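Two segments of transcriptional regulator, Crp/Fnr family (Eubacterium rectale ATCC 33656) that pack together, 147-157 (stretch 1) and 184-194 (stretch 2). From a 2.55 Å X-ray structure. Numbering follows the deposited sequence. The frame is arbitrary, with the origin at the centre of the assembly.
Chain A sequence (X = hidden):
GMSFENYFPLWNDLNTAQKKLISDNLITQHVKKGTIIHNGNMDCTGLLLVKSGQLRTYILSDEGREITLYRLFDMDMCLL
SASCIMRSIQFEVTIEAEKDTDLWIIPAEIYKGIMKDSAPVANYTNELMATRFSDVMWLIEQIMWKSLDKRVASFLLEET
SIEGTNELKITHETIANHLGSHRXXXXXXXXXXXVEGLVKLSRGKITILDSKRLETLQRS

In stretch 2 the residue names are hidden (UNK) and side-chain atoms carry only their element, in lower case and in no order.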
# COMPACT_ATOMS: atom_id res chain seq x y z
N SER A 147 1.42 -17.19 7.77
CA SER A 147 2.11 -18.23 6.99
C SER A 147 1.28 -18.72 5.79
O SER A 147 0.06 -18.55 5.77
CB SER A 147 2.51 -19.41 7.88
OG SER A 147 1.40 -19.84 8.64
N LEU A 148 1.95 -19.35 4.82
CA LEU A 148 1.35 -19.75 3.53
C LEU A 148 0.14 -20.68 3.66
O LEU A 148 -0.83 -20.50 2.93
CB LEU A 148 2.40 -20.32 2.57
CG LEU A 148 2.00 -20.54 1.10
CD1 LEU A 148 1.53 -19.27 0.40
CD2 LEU A 148 3.18 -21.14 0.34
N ASP A 149 0.20 -21.64 4.59
CA ASP A 149 -0.94 -22.54 4.86
C ASP A 149 -2.20 -21.73 5.24
O ASP A 149 -3.30 -22.03 4.76
CB ASP A 149 -0.62 -23.62 5.94
CG ASP A 149 -0.22 -23.04 7.30
OD1 ASP A 149 0.39 -21.95 7.36
OD2 ASP A 149 -0.49 -23.70 8.33
N LYS A 150 -2.03 -20.69 6.07
CA LYS A 150 -3.15 -19.85 6.49
C LYS A 150 -3.71 -19.00 5.35
O LYS A 150 -4.92 -18.83 5.23
CB LYS A 150 -2.76 -18.97 7.68
CG LYS A 150 -2.43 -19.80 8.91
CD LYS A 150 -2.38 -18.98 10.18
CE LYS A 150 -0.99 -18.62 10.63
NZ LYS A 150 -0.27 -19.78 11.26
N ARG A 151 -2.81 -18.51 4.49
CA ARG A 151 -3.19 -17.69 3.34
C ARG A 151 -3.89 -18.49 2.24
O ARG A 151 -4.81 -17.98 1.61
CB ARG A 151 -1.96 -16.94 2.79
CG ARG A 151 -1.39 -15.98 3.84
CD ARG A 151 -0.16 -15.24 3.41
NE ARG A 151 -0.43 -14.40 2.24
CZ ARG A 151 0.21 -14.42 1.07
NH1 ARG A 151 1.30 -15.16 0.84
NH2 ARG A 151 -0.22 -13.59 0.11
N VAL A 152 -3.45 -19.74 2.02
CA VAL A 152 -4.11 -20.66 1.09
C VAL A 152 -5.52 -20.97 1.65
O VAL A 152 -6.50 -20.86 0.91
CB VAL A 152 -3.29 -21.97 0.84
CG1 VAL A 152 -4.08 -22.97 -0.03
CG2 VAL A 152 -1.96 -21.64 0.17
N ALA A 153 -5.59 -21.32 2.94
CA ALA A 153 -6.87 -21.54 3.64
C ALA A 153 -7.81 -20.33 3.49
O ALA A 153 -9.00 -20.49 3.20
CB ALA A 153 -6.61 -21.80 5.11
N SER A 154 -7.26 -19.14 3.66
CA SER A 154 -8.01 -17.89 3.52
C SER A 154 -8.53 -17.66 2.09
O SER A 154 -9.66 -17.20 1.91
CB SER A 154 -7.13 -16.71 3.95
OG SER A 154 -7.88 -15.51 3.96
N PHE A 155 -7.69 -17.96 1.10
CA PHE A 155 -8.07 -17.82 -0.31
C PHE A 155 -9.18 -18.81 -0.70
O PHE A 155 -10.15 -18.41 -1.37
CB PHE A 155 -6.86 -17.97 -1.24
CG PHE A 155 -7.23 -18.00 -2.68
CD1 PHE A 155 -7.43 -16.81 -3.38
CD2 PHE A 155 -7.47 -19.23 -3.34
CE1 PHE A 155 -7.83 -16.82 -4.72
CE2 PHE A 155 -7.87 -19.26 -4.69
CZ PHE A 155 -8.03 -18.06 -5.39
N LEU A 156 -9.02 -20.08 -0.31
CA LEU A 156 -10.03 -21.11 -0.61
C LEU A 156 -11.42 -20.73 -0.07
O LEU A 156 -12.41 -20.95 -0.75
CB LEU A 156 -9.60 -22.50 -0.12
CG LEU A 156 -8.36 -23.13 -0.76
CD1 LEU A 156 -8.05 -24.48 -0.08
CD2 LEU A 156 -8.49 -23.30 -2.28
N LEU A 157 -11.46 -20.13 1.13
CA LEU A 157 -12.70 -19.62 1.72
C LEU A 157 -13.26 -18.39 0.96
O LEU A 157 -14.48 -18.23 0.86
CB LEU A 157 -12.51 -19.29 3.22
CG LEU A 157 -12.25 -20.51 4.12
CD1 LEU A 157 -11.66 -20.10 5.44
CD2 LEU A 157 -13.52 -21.33 4.32
N UNK A 184 4.44 -25.21 -7.68
CA UNK A 184 4.96 -26.38 -6.97
C UNK A 184 4.72 -26.30 -5.45
O UNK A 184 4.35 -27.30 -4.84
o UNK A 184 7.11 -29.47 -8.44
c UNK A 184 7.11 -27.83 -6.69
c UNK A 184 6.46 -26.59 -7.30
c UNK A 184 6.66 -29.16 -7.31
o UNK A 184 5.90 -29.93 -6.65
N UNK A 185 4.91 -25.11 -4.87
CA UNK A 185 4.66 -24.88 -3.43
C UNK A 185 3.16 -24.96 -3.12
O UNK A 185 2.77 -25.50 -2.08
c UNK A 185 6.72 -23.40 -3.21
c UNK A 185 5.02 -23.35 -1.44
c UNK A 185 5.24 -23.51 -2.92
N UNK A 186 2.32 -24.43 -4.01
CA UNK A 186 0.86 -24.48 -3.87
C UNK A 186 0.40 -25.95 -3.97
O UNK A 186 -0.37 -26.39 -3.12
c UNK A 186 0.10 -23.59 -4.93
c UNK A 186 0.07 -21.47 -3.45
c UNK A 186 0.45 -22.11 -4.78
c UNK A 186 -1.41 -23.77 -4.82
N UNK A 187 0.88 -26.68 -4.98
CA UNK A 187 0.54 -28.11 -5.14
C UNK A 187 0.90 -28.93 -3.89
O UNK A 187 0.11 -29.76 -3.45
c UNK A 187 0.76 -30.17 -6.59
c UNK A 187 1.24 -28.74 -6.35
o UNK A 187 0.96 -27.95 -7.50
N UNK A 188 2.09 -28.67 -3.33
CA UNK A 188 2.59 -29.33 -2.11
C UNK A 188 1.62 -29.05 -0.94
O UNK A 188 1.27 -29.98 -0.18
c UNK A 188 7.81 -28.85 -3.48
c UNK A 188 4.98 -29.81 -1.18
n UNK A 188 8.49 -27.69 -3.61
c UNK A 188 6.03 -30.13 -2.26
n UNK A 188 8.07 -29.85 -4.33
n UNK A 188 6.87 -28.95 -2.53
c UNK A 188 3.97 -28.78 -1.69
N UNK A 189 1.20 -27.78 -0.84
CA UNK A 189 0.29 -27.30 0.20
C UNK A 189 -1.11 -27.89 0.09
O UNK A 189 -1.71 -28.21 1.12
c UNK A 189 2.13 -24.28 2.54
se UNK A 189 0.55 -25.39 2.98
c UNK A 189 0.17 -25.76 0.15
c UNK A 189 -0.51 -25.14 1.36
N UNK A 190 -1.63 -27.97 -1.14
CA UNK A 190 -2.96 -28.55 -1.39
C UNK A 190 -2.97 -30.05 -1.07
O UNK A 190 -3.96 -30.56 -0.53
c UNK A 190 -3.69 -26.77 -3.16
c UNK A 190 -3.81 -26.59 -4.68
c UNK A 190 -3.44 -28.26 -2.82
c UNK A 190 -4.91 -26.17 -2.42
N UNK A 191 -1.86 -30.74 -1.37
CA UNK A 191 -1.70 -32.17 -1.05
C UNK A 191 -1.60 -32.44 0.47
O UNK A 191 -2.07 -33.47 0.94
n UNK A 191 0.52 -34.18 -7.66
n UNK A 191 0.04 -33.60 -5.48
c UNK A 191 -0.54 -32.78 -1.82
c UNK A 191 0.36 -33.28 -4.09
n UNK A 191 2.26 -33.94 -6.15
c UNK A 191 0.94 -33.90 -6.42
c UNK A 191 -0.86 -32.90 -3.30
N UNK A 192 -0.98 -31.50 1.20
CA UNK A 192 -0.96 -31.52 2.67
C UNK A 192 -2.39 -31.34 3.22
O UNK A 192 -2.78 -32.01 4.18
c UNK A 192 -0.17 -30.14 4.70
o UNK A 192 -0.72 -29.18 8.74
c UNK A 192 -0.66 -28.88 5.10
c UNK A 192 -0.54 -29.51 7.43
c UNK A 192 -0.84 -28.57 6.46
c UNK A 192 0.01 -30.46 3.23
c UNK A 192 0.14 -31.07 5.69
c UNK A 192 -0.05 -30.77 7.07
N UNK A 193 -3.14 -30.42 2.61
CA UNK A 193 -4.56 -30.16 2.93
C UNK A 193 -5.42 -31.40 2.65
O UNK A 193 -6.31 -31.73 3.45
c UNK A 193 -5.10 -28.95 2.14
c UNK A 193 -3.57 -27.36 3.46
c UNK A 193 -4.12 -25.00 3.69
c UNK A 193 -5.57 -26.48 2.44
c UNK A 193 -5.27 -25.20 2.93
c UNK A 193 -4.74 -27.58 2.72
c UNK A 193 -3.26 -26.08 3.96
N UNK A 194 -5.15 -32.08 1.53
CA UNK A 194 -5.87 -33.32 1.16
C UNK A 194 -5.56 -34.46 2.14
O UNK A 194 -6.48 -35.19 2.54
c UNK A 194 -5.59 -33.78 -0.28
c UNK A 194 -6.33 -35.34 -2.21
o UNK A 194 -7.28 -35.65 -2.90
n UNK A 194 -5.08 -35.35 -2.66
c UNK A 194 -6.53 -34.92 -0.76

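Position 184 has three side-chain carbons in a row, the last bearing two oxygens, and touches nothing on stretch 1: a carboxylate, so Glu 184.

Position 185 has three carbons, two of them on the first. One tip lies 3.4 Å from Leu 148 CD2. The beta fork without oxygen gives Val 185, and the touching atom is CG1.

Position 186 has four carbons, forked at the first, with one arm two carbons long. Its CA-to-CB bond points sideways, but the end of the longer arm lies 4.2 Å from Val 152 CG2. This is Ile 186, and that end is CD1.

At position 187 one carbon carries an oxygen and a carbon, out of reach of stretch 1: Thr 187.

Position 188 runs through three carbons and a nitrogen to a carbon with two more nitrogens, a guanidinium out of reach of stretch 1, hence Arg 188. Its NH1 is 3.2 Å from Glu 184 OE2; the oxygen lies well out of the guanidinium plane, so this salt bridge rests on charge alone.

Position 189 is unbranched: two carbons, a selenium, a carbon. The selenium lies 3.6 Å from Asp 149 CB. Selenium in this chain identifies selenomethionine, Met 189. Its CE is 4.0 Å from Leu 148 CB and its CG 4.0 Å from Val 152 CG2.

Position 190 has four carbons, forked at the second. One tip lies 4.1 Å from Val 152 CG1 and 4.3 Å from Leu 156 CD1. The fork defines Leu 190, the tip CD2.

Position 191 repeats the guanidinium pattern in an extended chain, exposed and remote from stretch 1: Arg 191.

Position 192 has one carbon, then a six-carbon ring bearing an oxygen; the ring carbon beside the oxygen-bearing one comes no closer than 5.0 Å to Asp 149 CB, too far for a contact. This is Tyr 192.

Position 193 has the same carbon and ring without oxygen; Asp 149 O, Ala 153 N and Leu 156 CD1 lie at the ring edge. This is Phe 193: CZ is 3.3 Å from Asp 149 O, CE2 3.9 Å from Ala 153 N and CD2 4.1 Å from Leu 156 CD1.

Position 194 has three carbons, the last bearing one oxygen and one nitrogen, and is out of reach of stretch 1: Gln 194.

The helices cross at -78°, axes 10.7 Å apart at closest approach, and bury 436 Å². No hydrogen bond joins them, so apolar packing carries the contact. Val 152 sits among Ile 186, Met 189, Leu 190 and Phe 193, and Phe 193 among Asp 149, Val 152, Ala 153 and Leu 156.

Stretch 2 (184-194) EVITRMLRYFQ
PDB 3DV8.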